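Local coordinates for protein NANS (YJHS), A 9-O-acetyl N-acetylneuraminic acid esterase (Escherichia coli O157:H7 EDL933, PDB 3PT5) that acts as a sialic acid esterase, probably removing the 9-O-acetyl group from 9-O-acetyl-N-acetylneuraminate so that the bacterium can grow on this host sugar, at residues Y21-A27 with N181-C187. Numbering follows the deposited sequence.
Sequences YYVLTVA and NKFLGVC
Y21-A27 and N181-C187 pair in parallel in the central sheet of the SGNH-hydrolase α/β fold, with a β bulge at L184-G185. The axes of the two short segments approach to 4.5 Å and cross at -29°. Y22 pairs with K182 and V23 with F183, then T25 with V186 and V26 with C187. K182 N donates to Y21 O (3.0 Å), V23 N to K182 O and L184 N to V23 O (both 2.7 Å). The bulge inserts one residue: L184 turns to phi/psi -94/-18, T25 N donates to G185 O (3.1 Å), and the bypassed L184 O accepts from W334 NE1. G185, at 127/-170, must be glycine because a CB would jam against L184 O. Beyond it C187 N donates to T25 O and A27 N to C187 O, each 2.8 Å. Y22, L24 and V26 direct their backbone bonds to strand 122-130.

V23, T25 and F183 fill the closely covered space beside helix 162-176, V23 CG1 lying 3.8 Å from F183 CD1; T25 OG1 is satisfied by T171. L24 and C187 fill the buried part of the other face against helix 315-335 (L24 CD2 to C187 SG 3.6 Å); Y22 and K182 suit its partly exposed end. L184 (m, t) brings CD2 within 3.6 Å of Y22 CD1. Just before the strand, N181 (chi1 m) continues the pairing with its side-chain amide: ND2 donates to A174 O, and OD1 accepts from Y21 N at 2.7 Å.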
ATOM      1  N   TYR A  21      -3.317  -1.582 -19.134  1.00 12.27           N
ATOM      2  CA  TYR A  21      -2.567  -1.424 -17.873  1.00 12.29           C
ATOM      3  C   TYR A  21      -2.160  -2.764 -17.284  1.00 11.96           C
ATOM      4  O   TYR A  21      -2.882  -3.747 -17.386  1.00 11.90           O
ATOM      5  CB  TYR A  21      -3.384  -0.670 -16.810  1.00 11.51           C
ATOM      6  CG  TYR A  21      -3.632   0.790 -17.184  1.00  9.54           C
ATOM      7  CD1 TYR A  21      -2.722   1.756 -16.811  1.00 11.08           C
ATOM      8  CD2 TYR A  21      -4.769   1.179 -17.911  1.00 13.80           C
ATOM      9  CE1 TYR A  21      -2.894   3.075 -17.143  1.00 12.57           C
ATOM     10  CE2 TYR A  21      -4.962   2.536 -18.252  1.00 13.62           C
ATOM     11  CZ  TYR A  21      -4.001   3.464 -17.857  1.00 14.62           C
ATOM     12  OH  TYR A  21      -4.074   4.809 -18.151  1.00 17.83           O
ATOM     13  N   TYR A  22      -0.985  -2.764 -16.665  1.00 12.00           N
ATOM     14  CA  TYR A  22      -0.576  -3.825 -15.754  1.00 12.07           C
ATOM     15  C   TYR A  22      -1.094  -3.358 -14.401  1.00 11.42           C
ATOM     16  O   TYR A  22      -0.793  -2.262 -13.980  1.00 11.69           O
ATOM     17  CB  TYR A  22       0.939  -3.923 -15.689  1.00 12.06           C
ATOM     18  CG  TYR A  22       1.615  -4.614 -16.853  1.00 14.88           C
ATOM     19  CD1 TYR A  22       2.487  -5.678 -16.631  1.00 20.34           C
ATOM     20  CD2 TYR A  22       1.426  -4.194 -18.156  1.00 19.08           C
ATOM     21  CE1 TYR A  22       3.143  -6.312 -17.682  1.00 20.01           C
ATOM     22  CE2 TYR A  22       2.077  -4.835 -19.224  1.00 19.22           C
ATOM     23  CZ  TYR A  22       2.929  -5.902 -18.969  1.00 19.47           C
ATOM     24  OH  TYR A  22       3.580  -6.550 -20.012  1.00 20.46           O
ATOM     25  N   VAL A  23      -1.879  -4.203 -13.761  1.00 11.84           N
ATOM     26  CA  VAL A  23      -2.657  -3.857 -12.572  1.00 12.08           C
ATOM     27  C   VAL A  23      -1.974  -4.468 -11.342  1.00 12.39           C
ATOM     28  O   VAL A  23      -1.610  -5.643 -11.343  1.00 10.87           O
ATOM     29  CB  VAL A  23      -4.130  -4.337 -12.686  1.00 13.44           C
ATOM     30  CG1 VAL A  23      -4.860  -4.168 -11.363  1.00 12.03           C
ATOM     31  CG2 VAL A  23      -4.886  -3.596 -13.811  1.00 12.04           C
ATOM     32  N   LEU A  24      -1.761  -3.640 -10.312  1.00 11.81           N
ATOM     33  CA  LEU A  24      -1.209  -4.123  -9.045  1.00 11.10           C
ATOM     34  C   LEU A  24      -2.105  -3.592  -7.932  1.00 10.90           C
ATOM     35  O   LEU A  24      -2.338  -2.399  -7.863  1.00 10.76           O
ATOM     36  CB  LEU A  24       0.228  -3.625  -8.876  1.00 12.59           C
ATOM     37  CG  LEU A  24       1.070  -4.142  -7.713  1.00 14.62           C
ATOM     38  CD1 LEU A  24       1.490  -5.620  -7.949  1.00 14.20           C
ATOM     39  CD2 LEU A  24       2.292  -3.253  -7.541  1.00 16.98           C
ATOM     40  N   THR A  25      -2.643  -4.493  -7.104  1.00  9.35           N
ATOM     41  CA  THR A  25      -3.447  -4.096  -5.945  1.00 10.12           C
ATOM     42  C   THR A  25      -2.520  -3.913  -4.745  1.00  9.81           C
ATOM     43  O   THR A  25      -1.610  -4.671  -4.561  1.00  9.93           O
ATOM     44  CB  THR A  25      -4.507  -5.158  -5.638  1.00 11.32           C
ATOM     45  OG1 THR A  25      -5.436  -5.180  -6.734  1.00 10.21           O
ATOM     46  CG2 THR A  25      -5.282  -4.828  -4.360  1.00 10.94           C
ATOM     47  N   VAL A  26      -2.782  -2.888  -3.935  1.00  9.14           N
ATOM     48  CA  VAL A  26      -1.971  -2.590  -2.760  1.00 10.26           C
ATOM     49  C   VAL A  26      -2.933  -2.558  -1.602  1.00 10.17           C
ATOM     50  O   VAL A  26      -3.932  -1.836  -1.660  1.00 11.43           O
ATOM     51  CB  VAL A  26      -1.199  -1.250  -2.901  1.00 10.61           C
ATOM     52  CG1 VAL A  26      -0.348  -1.002  -1.659  1.00 11.35           C
ATOM     53  CG2 VAL A  26      -0.299  -1.326  -4.129  1.00 10.73           C
ATOM     54  N   ALA A  27      -2.684  -3.381  -0.580  1.00  9.78           N
ATOM     55  CA  ALA A  27      -3.669  -3.503   0.500  1.00  9.04           C
ATOM     56  C   ALA A  27      -2.997  -3.805   1.838  1.00  8.44           C
ATOM     57  O   ALA A  27      -1.796  -4.165   1.906  1.00  9.01           O
ATOM     58  CB  ALA A  27      -4.679  -4.600   0.139  1.00  9.89           C
ATOM     59  N   ASN A 181      -6.137  -5.556 -19.819  1.00 17.47           N
ATOM     60  CA  ASN A 181      -5.409  -5.313 -18.584  1.00 16.01           C
ATOM     61  C   ASN A 181      -4.887  -6.625 -18.022  1.00 16.51           C
ATOM     62  O   ASN A 181      -5.542  -7.659 -18.153  1.00 16.76           O
ATOM     63  CB  ASN A 181      -6.285  -4.578 -17.573  1.00 16.06           C
ATOM     64  CG  ASN A 181      -6.473  -3.103 -17.917  1.00 14.83           C
ATOM     65  OD1 ASN A 181      -5.859  -2.556 -18.844  1.00 12.80           O
ATOM     66  ND2 ASN A 181      -7.306  -2.438 -17.129  1.00 16.75           N
ATOM     67  N   LYS A 182      -3.698  -6.588 -17.418  1.00 15.72           N
ATOM     68  CA  LYS A 182      -3.048  -7.792 -16.905  1.00 15.82           C
ATOM     69  C   LYS A 182      -2.775  -7.622 -15.409  1.00 15.16           C
ATOM     70  O   LYS A 182      -2.283  -6.587 -15.014  1.00 16.10           O
ATOM     71  CB  LYS A 182      -1.729  -8.025 -17.635  1.00 15.89           C
ATOM     72  CG  LYS A 182      -1.883  -8.367 -19.148  1.00 18.01           C
ATOM     73  CD  LYS A 182      -2.758  -9.588 -19.416  1.00 23.38           C
ATOM     74  CE  LYS A 182      -2.791  -9.917 -20.929  1.00 23.51           C
ATOM     75  NZ  LYS A 182      -3.723 -11.042 -21.205  1.00 27.74           N
ATOM     76  N   PHE A 183      -3.098  -8.629 -14.599  1.00 14.98           N
ATOM     77  CA  PHE A 183      -2.957  -8.535 -13.127  1.00 14.03           C
ATOM     78  C   PHE A 183      -1.583  -9.031 -12.678  1.00 13.38           C
ATOM     79  O   PHE A 183      -1.224 -10.190 -12.915  1.00 13.39           O
ATOM     80  CB  PHE A 183      -4.062  -9.350 -12.441  1.00 14.10           C
ATOM     81  CG  PHE A 183      -4.211  -9.096 -10.951  1.00 14.82           C
ATOM     82  CD1 PHE A 183      -4.346  -7.801 -10.424  1.00 15.02           C
ATOM     83  CD2 PHE A 183      -4.223 -10.176 -10.074  1.00 17.10           C
ATOM     84  CE1 PHE A 183      -4.501  -7.602  -9.052  1.00 15.06           C
ATOM     85  CE2 PHE A 183      -4.370  -9.984  -8.695  1.00 19.84           C
ATOM     86  CZ  PHE A 183      -4.496  -8.702  -8.184  1.00 18.59           C
ATOM     87  N   LEU A 184      -0.859  -8.191 -11.949  1.00 12.52           N
ATOM     88  CA  LEU A 184       0.483  -8.554 -11.501  1.00 12.62           C
ATOM     89  C   LEU A 184       0.473  -9.174 -10.106  1.00 11.83           C
ATOM     90  O   LEU A 184       1.467  -9.774  -9.687  1.00 12.71           O
ATOM     91  CB  LEU A 184       1.405  -7.339 -11.487  1.00 12.59           C
ATOM     92  CG  LEU A 184       1.863  -6.700 -12.806  1.00 14.66           C
ATOM     93  CD1 LEU A 184       2.565  -5.377 -12.517  1.00 16.31           C
ATOM     94  CD2 LEU A 184       2.773  -7.662 -13.613  1.00 17.27           C
ATOM     95  N   GLY A 185      -0.617  -8.959  -9.363  1.00 10.73           N
ATOM     96  CA  GLY A 185      -0.717  -9.504  -8.006  1.00  9.89           C
ATOM     97  C   GLY A 185      -1.064  -8.448  -6.979  1.00 10.38           C
ATOM     98  O   GLY A 185      -1.478  -7.349  -7.330  1.00  9.58           O
ATOM     99  N   VAL A 186      -0.963  -8.847  -5.703  1.00 10.27           N
ATOM    100  CA  VAL A 186      -1.322  -8.007  -4.564  1.00 10.81           C
ATOM    101  C   VAL A 186      -0.061  -7.734  -3.757  1.00 10.64           C
ATOM    102  O   VAL A 186       0.668  -8.653  -3.424  1.00 12.60           O
ATOM    103  CB  VAL A 186      -2.360  -8.713  -3.651  1.00 10.34           C
ATOM    104  CG1 VAL A 186      -2.693  -7.884  -2.401  1.00 12.04           C
ATOM    105  CG2 VAL A 186      -3.648  -9.060  -4.428  1.00 10.42           C
ATOM    106  N   CYS A 187       0.185  -6.468  -3.459  1.00 10.34           N
ATOM    107  CA  CYS A 187       1.180  -6.073  -2.466  1.00 11.05           C
ATOM    108  C   CYS A 187       0.423  -5.863  -1.170  1.00 11.26           C
ATOM    109  O   CYS A 187      -0.366  -4.945  -1.041  1.00 11.93           O
ATOM    110  CB  CYS A 187       1.899  -4.776  -2.883  1.00 11.12           C
ATOM    111  SG  CYS A 187       2.848  -5.016  -4.402  1.00 15.36           S
TER